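Local coordinates for protein N(G),N(G)-dimethylarginine dimethylaminohydrolase (Pseudomonas aeruginosa, PDB 3RHY) that hydrolyses asymmetric dimethylarginine and monomethylarginine to citrulline, releasing dimethylamine or methylamine, at residues Q43-D48 / I206-R211; A75-P80 / G102-I107. All coordinates share one frame; numbering follows the deposited sequence.

How the contacts relate
Contact 1 (43-48 with 206-211) and contact 2 (75-80 with 102-107) lie in different parts of the chain: their centres are 24 Å apart and their nearest atoms about 14 Å, so they do not touch. In sequence, both segments of contact 2 fall between the two segments of contact 1, which bridges 157 residues, whereas contact 2 bridges 21. Contact 2 approaches the pocket through Thr-78. The side chain of Thr-78 is about 6 Å from that of Asp-66, one of the residues around the bound (4-chloropyridin-2-yl)methanol, and about 11 Å from this inhibitor itself. In contact 1, the side chain of Val-208 is about 10 Å from that of Glu-65, an inferred substrate-binding residue.

Contact 1 (Q43-D48 / I206-R211); sequences QTCDVD and IWVNER
Arg-211 sends CG to the side opposite its carbonyl carbon (chi1 -74°) and then bends at chi2 (84°), which folds its guanidinium back over the backbone at Cys-45. The CA of Cys-45 lies over one face of that group, offset toward the rim, while the SG of Cys-45 rests against the aliphatic part of the arginine, 4.1 Å from its CG. NH1 of Arg-211 forms a salt bridge to OD2 of Asp-46 at 3.0 Å; the carboxylate is met from above its plane, and the two planar groups stand 77° apart. The same NH1 makes a weak, strongly bent hydrogen bond to the O of Thr-44. A water joins this pair a second way, donating to Thr-44 O and accepting from Arg-211 NE.

The guanidinium is also tied to its own segment, where NH2 reaches a lone pair of Asn-209 O at 3.0 Å, in the carbonyl plane. Two backbone bonds between Val-208 and Arg-211 close a type I' turn, the two-residue loop of the beta hairpin formed by strands 206-208 and 211-215. Positive phi values at Asn-209 and Glu-210 fit this turn type, and the hairpin end packs against the loop that leads from helix 28-42 to strand 48-52.

Asn-209 grips that loop as well. Its ND2 donates to Cys-45 O at 2.8 Å, almost in line with the carbonyl and within the amide plane, and Val-47 CG1 packs 3.3 Å from this same nitrogen. OD1 of Asn-209 accepts from the backbone N of Phe-2, which ties the chain's N-terminal end to the hairpin. Apolar packing adds to this: Val-208 CG1 meets Cys-45 CB at 3.6 Å, and the valine side chain also touches Leu-42 of helix 28-42.

Contact 2 (A75-P80 / G102-I107); sequences AIITRP and GKVERI
Ile-77 and Arg-106 meet through their CB atoms, 3.8 Å apart, at the last of three parallel bridges between strands 75-77 and 104-106. The short strand axes approach to 4.3 Å and differ in direction by 34°. Ile-77 turns CG1 to the side opposite its carbonyl carbon (chi1 -60°), bringing it to 4.0 Å from Val-104 CG1; the valine reaches that branch because its own CG1 is trans to the backbone N. Ala-75, Ile-77, Val-104 and Arg-106 share this face of the sheet. Arg-106 is bent at chi3, and its NH2 forms a salt bridge with Glu-93.

On the other face, CG1 of Ile-76 packs 4.0 Å from Glu-105 CB. Only the base of the glutamate takes part: a bend at chi2 (-89°) leads its carboxylate away to Lys-147 and His-148. Beyond the bridges, Ile-107 lays CG1 3.8 Å from Thr-78 CA. Thr-78 OG1 is hydrogen-bonded to the backbone O of Asp-66, tying the strand end to the inhibitor pocket.

The backbone supplies the parallel ladder, with Ala-75 N to Lys-103 O, Glu-105 N to Ala-75 O, Ile-77 N to Glu-105 O and Ile-107 N to Ile-77 O. Beyond the ladder, a water bridges the segments, donating to Thr-78 O at 3.0 Å and to Ile-107 O at 2.7 Å.

A right-handed beta-alpha-beta crossover joins the two strands; its helix 93-99 packs on the Ala-75 and Val-104 face through Val-96. Helix 135-147 covers the Ile-76 face through Met-141 and Ile-144, and strand 68-70 runs antiparallel along the far side of strand 75-77.

Contact 1 (Q43-D48 / I206-R211)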
loop_
_atom_site.group_PDB
_atom_site.type_symbol
_atom_site.label_atom_id
_atom_site.label_comp_id
_atom_site.label_asym_id
_atom_site.label_seq_id
_atom_site.Cartn_x
_atom_site.Cartn_y
_atom_site.Cartn_z
ATOM N N GLN A 43 -13.685 8.991 3.139
ATOM C CA GLN A 43 -14.567 10.088 2.748
ATOM C C GLN A 43 -14.490 11.284 3.695
ATOM O O GLN A 43 -14.986 12.368 3.367
ATOM C CB GLN A 43 -16.021 9.602 2.671
ATOM C CG GLN A 43 -16.465 9.133 1.297
ATOM C CD GLN A 43 -17.864 8.530 1.312
ATOM O OE1 GLN A 43 -18.043 7.364 1.650
ATOM N NE2 GLN A 43 -18.860 9.331 0.957
ATOM N N THR A 44 -13.881 11.097 4.865
ATOM C CA THR A 44 -13.773 12.184 5.842
ATOM C C THR A 44 -12.378 12.777 5.898
ATOM O O THR A 44 -12.101 13.631 6.737
ATOM C CB THR A 44 -14.094 11.714 7.289
ATOM O OG1 THR A 44 -13.048 10.850 7.750
ATOM C CG2 THR A 44 -15.421 10.982 7.345
ATOM N N CYS A 45 -11.502 12.336 5.004
ATOM C CA CYS A 45 -10.129 12.807 5.010
ATOM C C CYS A 45 -9.788 13.968 4.077
ATOM O O CYS A 45 -8.621 14.198 3.767
ATOM C CB CYS A 45 -9.216 11.612 4.746
ATOM S SG CYS A 45 -9.434 10.298 5.999
ATOM N N ASP A 46 -10.809 14.708 3.653
ATOM C CA ASP A 46 -10.628 15.855 2.765
ATOM C C ASP A 46 -9.821 15.505 1.509
ATOM O O ASP A 46 -8.807 16.138 1.195
ATOM C CB ASP A 46 -9.961 17.024 3.511
ATOM C CG ASP A 46 -10.876 17.664 4.557
ATOM O OD1 ASP A 46 -12.017 18.050 4.211
ATOM O OD2 ASP A 46 -10.445 17.792 5.726
ATOM N N VAL A 47 -10.281 14.477 0.806
ATOM C CA VAL A 47 -9.667 14.019 -0.431
ATOM C C VAL A 47 -10.837 13.571 -1.285
ATOM O O VAL A 47 -11.925 13.319 -0.758
ATOM C CB VAL A 47 -8.747 12.780 -0.213
ATOM C CG1 VAL A 47 -7.467 13.184 0.500
ATOM C CG2 VAL A 47 -9.493 11.705 0.593
ATOM N N ASP A 48 -10.651 13.502 -2.599
ATOM C CA ASP A 48 -11.735 12.994 -3.415
ATOM C C ASP A 48 -11.388 11.537 -3.661
ATOM O O ASP A 48 -10.216 11.154 -3.608
ATOM C CB ASP A 48 -11.914 13.770 -4.732
ATOM C CG ASP A 48 -10.612 14.024 -5.469
ATOM O OD1 ASP A 48 -9.783 13.101 -5.594
ATOM O OD2 ASP A 48 -10.436 15.163 -5.947
ATOM N N ILE A 206 -2.343 3.410 7.317
ATOM C CA ILE A 206 -2.148 4.459 6.334
ATOM C C ILE A 206 -2.389 5.846 6.878
ATOM O O ILE A 206 -3.407 6.121 7.512
ATOM C CB ILE A 206 -3.043 4.272 5.089
ATOM C CG1 ILE A 206 -4.519 4.223 5.496
ATOM C CG2 ILE A 206 -2.606 3.037 4.336
ATOM C CD1 ILE A 206 -5.473 4.232 4.326
ATOM N N TRP A 207 -1.426 6.716 6.625
ATOM C CA TRP A 207 -1.529 8.099 7.035
ATOM C C TRP A 207 -2.275 8.793 5.893
ATOM O O TRP A 207 -1.963 8.575 4.719
ATOM C CB TRP A 207 -0.132 8.704 7.186
ATOM C CG TRP A 207 -0.128 10.164 7.530
ATOM C CD1 TRP A 207 -0.118 10.715 8.781
ATOM C CD2 TRP A 207 -0.143 11.263 6.606
ATOM N NE1 TRP A 207 -0.124 12.088 8.697
ATOM C CE2 TRP A 207 -0.139 12.454 7.374
ATOM C CE3 TRP A 207 -0.160 11.359 5.207
ATOM C CZ2 TRP A 207 -0.151 13.725 6.787
ATOM C CZ3 TRP A 207 -0.173 12.626 4.622
ATOM C CH2 TRP A 207 -0.167 13.791 5.414
ATOM N N VAL A 208 -3.268 9.601 6.240
ATOM C CA VAL A 208 -4.037 10.346 5.249
ATOM C C VAL A 208 -4.403 11.713 5.837
ATOM O O VAL A 208 -5.382 11.846 6.561
ATOM C CB VAL A 208 -5.342 9.594 4.830
ATOM C CG1 VAL A 208 -6.049 10.347 3.712
ATOM C CG2 VAL A 208 -5.014 8.185 4.365
ATOM N N ASN A 209 -3.597 12.723 5.529
ATOM C CA ASN A 209 -3.839 14.078 6.006
ATOM C C ASN A 209 -4.021 14.158 7.516
ATOM O O ASN A 209 -5.030 14.661 8.019
ATOM C CB ASN A 209 -5.055 14.669 5.283
ATOM C CG ASN A 209 -4.867 14.684 3.786
ATOM O OD1 ASN A 209 -3.743 14.793 3.309
ATOM N ND2 ASN A 209 -5.961 14.585 3.035
ATOM N N GLU A 210 -3.017 13.652 8.228
ATOM C CA GLU A 210 -2.987 13.648 9.685
ATOM C C GLU A 210 -3.911 12.623 10.329
ATOM O O GLU A 210 -3.911 12.469 11.556
ATOM C CB GLU A 210 -3.276 15.052 10.228
ATOM C CG GLU A 210 -2.162 15.595 11.103
ATOM C CD GLU A 210 -0.789 15.438 10.471
ATOM O OE1 GLU A 210 -0.157 14.374 10.651
ATOM O OE2 GLU A 210 -0.345 16.377 9.781
ATOM N N ARG A 211 -4.715 11.943 9.509
ATOM C CA ARG A 211 -5.581 10.883 10.019
ATOM C C ARG A 211 -4.775 9.624 9.783
ATOM O O ARG A 211 -3.927 9.585 8.889
ATOM C CB ARG A 211 -6.888 10.746 9.240
ATOM C CG ARG A 211 -7.930 11.819 9.474
ATOM C CD ARG A 211 -7.672 13.026 8.612
ATOM N NE ARG A 211 -8.894 13.796 8.414
ATOM C CZ ARG A 211 -8.936 14.996 7.845
ATOM N NH1 ARG A 211 -10.092 15.621 7.703
ATOM N NH2 ARG A 211 -7.818 15.573 7.433
HETATM O O HOH W 1 -11.408 12.744 9.417
#

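Contact 2 (A75-P80 / G102-I107)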
loop_
_atom_site.group_PDB
_atom_site.type_symbol
_atom_site.label_atom_id
_atom_site.label_comp_id
_atom_site.label_asym_id
_atom_site.label_seq_id
_atom_site.Cartn_x
_atom_site.Cartn_y
_atom_site.Cartn_z
ATOM N N ALA A 75 3.699 9.169 -12.113
ATOM C CA ALA A 75 3.077 7.919 -11.724
ATOM C C ALA A 75 3.826 6.854 -12.494
ATOM O O ALA A 75 4.197 7.058 -13.654
ATOM C CB ALA A 75 1.602 7.907 -12.098
ATOM N N ILE A 76 4.061 5.722 -11.849
ATOM C CA ILE A 76 4.780 4.639 -12.492
ATOM C C ILE A 76 3.946 3.375 -12.479
ATOM O O ILE A 76 3.597 2.873 -11.414
ATOM C CB ILE A 76 6.114 4.368 -11.782
ATOM C CG1 ILE A 76 6.916 5.666 -11.699
ATOM C CG2 ILE A 76 6.908 3.336 -12.551
ATOM C CD1 ILE A 76 7.803 5.775 -10.496
ATOM N N ILE A 77 3.608 2.887 -13.670
ATOM C CA ILE A 77 2.836 1.660 -13.816
ATOM C C ILE A 77 3.837 0.549 -13.522
ATOM O O ILE A 77 4.913 0.489 -14.133
ATOM C CB ILE A 77 2.299 1.482 -15.266
ATOM C CG1 ILE A 77 1.382 2.653 -15.650
ATOM C CG2 ILE A 77 1.568 0.162 -15.389
ATOM C CD1 ILE A 77 0.084 2.736 -14.871
ATOM N N THR A 78 3.490 -0.319 -12.576
ATOM C CA THR A 78 4.358 -1.417 -12.183
ATOM C C THR A 78 4.098 -2.649 -13.039
ATOM O O THR A 78 3.509 -2.559 -14.108
ATOM C CB THR A 78 4.148 -1.773 -10.693
ATOM O OG1 THR A 78 2.794 -2.205 -10.481
ATOM C CG2 THR A 78 4.428 -0.563 -9.823
ATOM N N ARG A 79 4.556 -3.800 -12.560
ATOM C CA ARG A 79 4.371 -5.065 -13.263
ATOM C C ARG A 79 4.414 -6.158 -12.200
ATOM O O ARG A 79 5.480 -6.636 -11.838
ATOM C CB ARG A 79 5.486 -5.258 -14.296
ATOM C CG ARG A 79 5.296 -6.453 -15.228
ATOM C CD ARG A 79 6.254 -6.395 -16.426
ATOM N NE ARG A 79 6.162 -7.584 -17.268
ATOM C CZ ARG A 79 6.739 -8.747 -16.985
ATOM N NH1 ARG A 79 7.462 -8.878 -15.880
ATOM N NH2 ARG A 79 6.579 -9.784 -17.791
ATOM N N PRO A 80 3.243 -6.550 -11.677
ATOM C CA PRO A 80 3.085 -7.576 -10.643
ATOM C C PRO A 80 3.837 -8.877 -10.870
ATOM O O PRO A 80 3.987 -9.335 -12.001
ATOM C CB PRO A 80 1.580 -7.787 -10.603
ATOM C CG PRO A 80 1.059 -6.427 -10.890
ATOM C CD PRO A 80 1.930 -5.984 -12.038
ATOM N N GLY A 102 1.073 13.112 -19.406
ATOM C CA GLY A 102 2.459 13.352 -19.781
ATOM C C GLY A 102 3.465 13.125 -18.667
ATOM O O GLY A 102 4.621 13.553 -18.761
ATOM N N LYS A 103 3.032 12.450 -17.606
ATOM C CA LYS A 103 3.905 12.175 -16.473
ATOM C C LYS A 103 3.843 10.712 -16.035
ATOM O O LYS A 103 4.064 10.400 -14.865
ATOM C CB LYS A 103 3.537 13.079 -15.295
ATOM C CG LYS A 103 3.923 14.533 -15.473
ATOM C CD LYS A 103 5.434 14.689 -15.565
ATOM C CE LYS A 103 5.835 16.128 -15.878
ATOM N NZ LYS A 103 7.314 16.253 -16.006
ATOM N N VAL A 104 3.541 9.819 -16.974
ATOM C CA VAL A 104 3.459 8.394 -16.663
ATOM C C VAL A 104 4.683 7.624 -17.152
ATOM O O VAL A 104 5.140 7.811 -18.281
ATOM C CB VAL A 104 2.198 7.747 -17.287
ATOM C CG1 VAL A 104 2.256 6.234 -17.128
ATOM C CG2 VAL A 104 0.947 8.288 -16.614
ATOM N N GLU A 105 5.208 6.768 -16.277
ATOM C CA GLU A 105 6.365 5.922 -16.573
ATOM C C GLU A 105 5.918 4.485 -16.305
ATOM O O GLU A 105 4.811 4.259 -15.813
ATOM C CB GLU A 105 7.532 6.280 -15.652
ATOM C CG GLU A 105 7.944 7.751 -15.693
ATOM C CD GLU A 105 8.983 8.042 -16.753
ATOM O OE1 GLU A 105 9.289 7.132 -17.547
ATOM O OE2 GLU A 105 9.496 9.180 -16.793
ATOM N N ARG A 106 6.761 3.509 -16.629
ATOM C CA ARG A 106 6.385 2.125 -16.389
ATOM C C ARG A 106 7.550 1.150 -16.287
ATOM O O ARG A 106 8.664 1.429 -16.743
ATOM C CB ARG A 106 5.399 1.645 -17.465
ATOM C CG ARG A 106 5.920 1.670 -18.893
ATOM C CD ARG A 106 4.879 1.086 -19.849
ATOM N NE ARG A 106 3.594 1.776 -19.741
ATOM C CZ ARG A 106 3.399 3.037 -20.107
ATOM N NH1 ARG A 106 4.407 3.741 -20.609
ATOM N NH2 ARG A 106 2.209 3.603 -19.958
ATOM N N ILE A 107 7.272 0.003 -15.674
ATOM C CA ILE A 107 8.259 -1.056 -15.496
ATOM C C ILE A 107 8.134 -2.033 -16.671
ATOM O O ILE A 107 7.033 -2.468 -17.007
ATOM C CB ILE A 107 8.014 -1.816 -14.171
ATOM C CG1 ILE A 107 8.071 -0.839 -12.993
ATOM C CG2 ILE A 107 9.049 -2.916 -13.997
ATOM C CD1 ILE A 107 9.432 -0.219 -12.775
HETATM O O HOH W 2 4.396 -1.878 -16.882
#